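Side-chain contacts in cytidylyltransferase (Leptospira borgpetersenii serovar Hardjo-bovis, PDB 6OEW), which probably transfers a cytidylyl group from CTP to an acceptor and binds magnesium: residues P25-L30 and L199-I204; L210-S215 and I237-T242. One frame throughout, in Å; residues are numbered along the deposited sequence.

Contact 1: residues P25-L30 and L199-I204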
loop_
_atom_site.group_PDB
_atom_site.type_symbol
_atom_site.label_atom_id
_atom_site.label_comp_id
_atom_site.label_asym_id
_atom_site.label_seq_id
_atom_site.Cartn_x
_atom_site.Cartn_y
_atom_site.Cartn_z
ATOM N N PRO A 25 -2.913 2.263 -16.704
ATOM C CA PRO A 25 -1.699 1.465 -16.918
ATOM C C PRO A 25 -0.507 2.375 -17.195
ATOM O O PRO A 25 -0.630 3.383 -17.894
ATOM C CB PRO A 25 -2.054 0.591 -18.131
ATOM C CG PRO A 25 -3.256 1.291 -18.790
ATOM C CD PRO A 25 -4.001 1.901 -17.634
ATOM N N GLY A 26 0.643 2.046 -16.586
ATOM C CA GLY A 26 1.860 2.825 -16.738
ATOM C C GLY A 26 2.085 3.846 -15.648
ATOM O O GLY A 26 3.152 4.481 -15.609
ATOM N N LYS A 27 1.118 4.024 -14.758
ATOM C CA LYS A 27 1.180 5.139 -13.823
ATOM C C LYS A 27 2.361 5.007 -12.866
ATOM O O LYS A 27 2.916 6.019 -12.448
ATOM C CB LYS A 27 -0.135 5.245 -13.046
ATOM C CG LYS A 27 -0.410 4.028 -12.111
ATOM C CD LYS A 27 -1.901 3.908 -11.774
ATOM C CE LYS A 27 -2.157 2.725 -10.818
ATOM N NZ LYS A 27 -3.621 2.450 -10.683
ATOM N N ILE A 28 2.772 3.780 -12.520
ATOM C CA ILE A 28 3.840 3.655 -11.533
ATOM C C ILE A 28 5.162 4.173 -12.068
ATOM O O ILE A 28 6.067 4.475 -11.278
ATOM C CB ILE A 28 3.993 2.195 -11.062
ATOM C CG1 ILE A 28 4.403 1.267 -12.208
ATOM C CG2 ILE A 28 2.707 1.727 -10.357
ATOM C CD1 ILE A 28 4.698 -0.170 -11.740
ATOM N N ALA A 29 5.290 4.304 -13.391
ATOM C CA ALA A 29 6.483 4.828 -14.040
ATOM C C ALA A 29 6.369 6.309 -14.393
ATOM O O ALA A 29 7.280 6.853 -15.021
ATOM C CB ALA A 29 6.797 4.010 -15.310
ATOM N N LEU A 30 5.274 6.969 -14.024
ATOM C CA LEU A 30 5.127 8.383 -14.324
ATOM C C LEU A 30 6.130 9.221 -13.530
ATOM O O LEU A 30 6.433 8.911 -12.365
ATOM C CB LEU A 30 3.719 8.864 -14.001
ATOM C CG LEU A 30 2.595 8.508 -14.953
ATOM C CD1 LEU A 30 1.263 8.825 -14.313
ATOM C CD2 LEU A 30 2.792 9.330 -16.223
ATOM N N LEU A 199 -6.118 10.345 -2.401
ATOM C CA LEU A 199 -4.690 10.509 -2.628
ATOM C C LEU A 199 -4.080 9.240 -3.213
ATOM O O LEU A 199 -2.880 8.990 -3.072
ATOM C CB LEU A 199 -3.997 10.932 -1.322
ATOM C CG LEU A 199 -4.513 12.290 -0.809
ATOM C CD1 LEU A 199 -3.960 12.641 0.565
ATOM C CD2 LEU A 199 -4.207 13.400 -1.810
ATOM N N THR A 200 -4.891 8.434 -3.877
ATOM C CA THR A 200 -4.398 7.311 -4.648
ATOM C C THR A 200 -4.322 7.739 -6.114
ATOM O O THR A 200 -4.840 8.802 -6.490
ATOM C CB THR A 200 -5.317 6.103 -4.438
ATOM O OG1 THR A 200 -4.827 4.977 -5.169
ATOM C CG2 THR A 200 -6.726 6.439 -4.840
ATOM N N ILE A 201 -3.599 6.970 -6.925
ATOM C CA ILE A 201 -3.433 7.330 -8.337
ATOM C C ILE A 201 -4.112 6.270 -9.198
ATOM O O ILE A 201 -3.650 5.125 -9.311
ATOM C CB ILE A 201 -1.961 7.534 -8.727
ATOM C CG1 ILE A 201 -1.878 7.857 -10.226
ATOM C CG2 ILE A 201 -1.072 6.331 -8.320
ATOM C CD1 ILE A 201 -0.707 8.709 -10.583
ATOM N N ASP A 202 -5.241 6.661 -9.778
ATOM C CA ASP A 202 -5.970 5.873 -10.742
ATOM C C ASP A 202 -6.361 6.667 -11.977
ATOM O O ASP A 202 -6.751 6.053 -12.970
ATOM C CB ASP A 202 -7.244 5.294 -10.122
ATOM C CG ASP A 202 -6.960 4.209 -9.109
ATOM O OD1 ASP A 202 -6.301 3.200 -9.473
ATOM O OD2 ASP A 202 -7.411 4.379 -7.956
ATOM N N THR A 203 -6.267 7.998 -11.944
ATOM C CA THR A 203 -6.613 8.849 -13.075
ATOM C C THR A 203 -5.562 9.939 -13.222
ATOM O O THR A 203 -4.748 10.191 -12.317
ATOM C CB THR A 203 -7.977 9.519 -12.903
ATOM O OG1 THR A 203 -7.920 10.364 -11.746
ATOM C CG2 THR A 203 -9.075 8.495 -12.736
ATOM N N ILE A 204 -5.626 10.625 -14.365
ATOM C CA ILE A 204 -4.758 11.773 -14.611
ATOM C C ILE A 204 -5.028 12.873 -13.589
ATOM O O ILE A 204 -4.106 13.568 -13.134
ATOM C CB ILE A 204 -4.951 12.281 -16.053
ATOM C CG1 ILE A 204 -4.313 11.314 -17.040
ATOM C CG2 ILE A 204 -4.379 13.678 -16.225
ATOM C CD1 ILE A 204 -2.893 11.003 -16.709
#
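K27 reaches across to the loop at I201 and D202 and delivers its ammonium group to two oxygens there. NZ donates to the carbonyl O of I201 at 3.0 Å, in the carbonyl plane and with a C=O...N angle of 150°. The same NZ stands 3.0 Å from OD1 of D202, a salt bridge whose hydrogen bond is weak. A third oxygen, the carbonyl O of R23, also accepts from NZ. This is the tight half of the contact. With chi1 at 65°, CG of K27 is wedged between backbone N and carbonyl carbon, and the rest of the chain runs out extended, carrying its CE to 3.2 Å from I201 O. The side chains of K27 and D202 run alongside each other, their charged ends on one side. The looser half, where L30 is partly open, is apolar: CD1 of L30 merely meets CD1 of I201 at 4.2 Å. Loop 25-30 probably closes the basic signature loop that handles the nucleotide phosphates in related cytidylyltransferases, and the D202 side chain comes within about 4 Å of a bound magnesium ion, consistent with K27 tying that loop to the metal site. Around the contact, T200 bonds through OG1 to O of D108, a magnesium-binding residue, while L30 and I201 both pack on I37 of helix 37-45 and Y207 of helix 204-214.

Contact 2: residues L210-S215 and I237-T242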
loop_
_atom_site.group_PDB
_atom_site.type_symbol
_atom_site.label_atom_id
_atom_site.label_comp_id
_atom_site.label_asym_id
_atom_site.label_seq_id
_atom_site.Cartn_x
_atom_site.Cartn_y
_atom_site.Cartn_z
ATOM N N LEU A 210 -1.757 14.826 -6.869
ATOM C CA LEU A 210 -0.589 14.361 -6.131
ATOM C C LEU A 210 0.636 15.189 -6.481
ATOM O O LEU A 210 1.470 15.477 -5.616
ATOM C CB LEU A 210 -0.345 12.880 -6.427
ATOM C CG LEU A 210 -1.430 11.932 -5.902
ATOM C CD1 LEU A 210 -1.273 10.582 -6.541
ATOM C CD2 LEU A 210 -1.331 11.795 -4.375
ATOM N N LYS A 211 0.758 15.586 -7.746
ATOM C CA LYS A 211 1.871 16.449 -8.124
ATOM C C LYS A 211 1.798 17.778 -7.392
ATOM O O LYS A 211 2.824 18.318 -6.957
ATOM C CB LYS A 211 1.877 16.653 -9.640
ATOM C CG LYS A 211 2.578 15.510 -10.359
ATOM C CD LYS A 211 2.409 15.568 -11.909
ATOM C CE LYS A 211 2.272 16.941 -12.499
ATOM N NZ LYS A 211 2.079 16.892 -14.023
ATOM N N SER A 212 0.592 18.315 -7.229
ATOM C CA SER A 212 0.456 19.562 -6.492
ATOM C C SER A 212 0.813 19.373 -5.018
ATOM O O SER A 212 1.515 20.206 -4.433
ATOM C CB SER A 212 -0.960 20.096 -6.661
ATOM O OG SER A 212 -1.150 20.509 -7.999
ATOM N N CYS A 213 0.376 18.259 -4.426
ATOM C CA CYS A 213 0.691 17.940 -3.038
ATOM C C CYS A 213 2.181 18.035 -2.759
ATOM O O CYS A 213 2.612 18.752 -1.844
ATOM C CB CYS A 213 0.217 16.524 -2.701
ATOM S SG CYS A 213 -1.527 16.345 -2.413
ATOM N N ILE A 214 2.984 17.254 -3.489
ATOM C CA ILE A 214 4.386 17.158 -3.117
ATOM C C ILE A 214 5.105 18.473 -3.351
ATOM O O ILE A 214 6.175 18.694 -2.768
ATOM C CB ILE A 214 5.116 16.016 -3.841
ATOM C CG1 ILE A 214 5.072 16.214 -5.354
ATOM C CG2 ILE A 214 4.523 14.654 -3.459
ATOM C CD1 ILE A 214 5.904 15.194 -6.076
ATOM N N SER A 215 4.528 19.373 -4.153
ATOM C CA SER A 215 5.192 20.641 -4.433
ATOM C C SER A 215 5.247 21.561 -3.216
ATOM O O SER A 215 6.006 22.532 -3.236
ATOM C CB SER A 215 4.512 21.353 -5.612
ATOM O OG SER A 215 3.309 21.999 -5.235
ATOM N N ILE A 237 -5.298 22.455 -4.291
ATOM C CA ILE A 237 -4.473 21.286 -4.580
ATOM C C ILE A 237 -5.331 20.165 -5.149
ATOM O O ILE A 237 -4.898 19.420 -6.041
ATOM C CB ILE A 237 -3.727 20.837 -3.310
ATOM C CG1 ILE A 237 -2.610 21.835 -2.986
ATOM C CG2 ILE A 237 -3.193 19.396 -3.460
ATOM C CD1 ILE A 237 -2.016 21.631 -1.595
ATOM N N ILE A 238 -6.561 20.032 -4.651
ATOM C CA ILE A 238 -7.435 18.912 -4.996
ATOM C C ILE A 238 -7.979 19.147 -6.402
ATOM O O ILE A 238 -8.758 20.077 -6.626
ATOM C CB ILE A 238 -8.568 18.753 -3.974
ATOM C CG1 ILE A 238 -7.987 18.451 -2.591
ATOM C CG2 ILE A 238 -9.483 17.613 -4.365
ATOM C CD1 ILE A 238 -7.246 17.135 -2.553
ATOM N N GLN A 239 -7.564 18.301 -7.349
ATOM C CA GLN A 239 -7.969 18.408 -8.753
ATOM C C GLN A 239 -8.697 17.161 -9.247
ATOM O O GLN A 239 -9.004 17.064 -10.445
ATOM C CB GLN A 239 -6.751 18.680 -9.646
ATOM C CG GLN A 239 -6.219 20.104 -9.579
ATOM C CD GLN A 239 -4.698 20.168 -9.652
ATOM O OE1 GLN A 239 -4.014 20.056 -8.634
ATOM N NE2 GLN A 239 -4.164 20.355 -10.854
ATOM N N ASN A 240 -8.971 16.204 -8.359
ATOM C CA ASN A 240 -9.685 14.977 -8.691
ATOM C C ASN A 240 -11.061 14.942 -8.043
ATOM O O ASN A 240 -11.680 13.878 -7.944
ATOM C CB ASN A 240 -8.873 13.752 -8.266
ATOM C CG ASN A 240 -8.575 13.742 -6.760
ATOM O OD1 ASN A 240 -9.014 14.633 -6.006
ATOM N ND2 ASN A 240 -7.836 12.728 -6.317
ATOM N N GLN A 241 -11.543 16.096 -7.608
ATOM C CA GLN A 241 -12.786 16.246 -6.873
ATOM C C GLN A 241 -13.174 17.710 -6.987
ATOM O O GLN A 241 -12.304 18.586 -6.955
ATOM C CB GLN A 241 -12.617 15.838 -5.395
ATOM C CG GLN A 241 -13.882 15.916 -4.547
ATOM C CD GLN A 241 -14.928 14.914 -4.990
ATOM O OE1 GLN A 241 -16.012 15.289 -5.436
ATOM N NE2 GLN A 241 -14.604 13.629 -4.875
ATOM N N THR A 242 -14.467 17.975 -7.133
ATOM C CA THR A 242 -14.913 19.359 -7.197
ATOM C C THR A 242 -14.718 20.035 -5.841
ATOM O O THR A 242 -15.062 19.468 -4.798
ATOM C CB THR A 242 -16.375 19.427 -7.632
ATOM O OG1 THR A 242 -16.535 18.749 -8.885
ATOM C CG2 THR A 242 -16.784 20.869 -7.794
#
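The C-terminal part of helix 204-214 packs here against the loop that follows helix 224-233, part of the helical C-terminal end of the GT-A-like domain. S212 and I237 come closest in the backbone, their CA atoms 5.6 Å apart, and both side chains are directed across the contact. The methyl CG2 of I237 does most of the touching: it lies 3.6 Å from SG of C213 and 4.0 Å from CB of S212, and so sits against two successive residues of the helix. Its chi1 of -72° puts CG1 beside the backbone N and places CG2 opposite that N, beside the carbonyl carbon, where it reaches C213. The cysteine in turn packs on L227 and I231 of helix 224-233, and I237 on V230, which makes one apolar patch shared by both helices and the loop. The polar groups lie at the border of this patch. The hydroxyl of S212 bonds back to the carbonyl O of E208 in its own helix, and the Q239 side chain lies near it. Three residues on, OG of S215 donates to O of S212 at 2.7 Å, tilted 17° from the carbonyl plane. The loop is held to the same helix by the bonds Q239 N to T209 OG1 and N240 ND2 to D206 OD1. The chemistry is therefore divided: sulfur and methyl groups make the clear bridge between the two segments, while S212 and S215 spend their definite hydrogen bonds within residues 204-215.

Contacts 1 and 2 lie on the same side of the chain's centre, about 13 Å apart, centre to centre, and contact 1 comes wholly before contact 2 in sequence. Helix 204-214 joins them: it starts at the end of segment 199-204, and its later part supplies most of segment 210-215. The two also touch directly, with CD1 of L210 at 3.8 Å from CB of I201 and SG of C213 at 4.0 Å from CD2 of L199. L210 and C213 thus carry apolar packing from the loop 199-204, near the magnesium, to the C-terminal loop of contact 2, which lies away from the metal site.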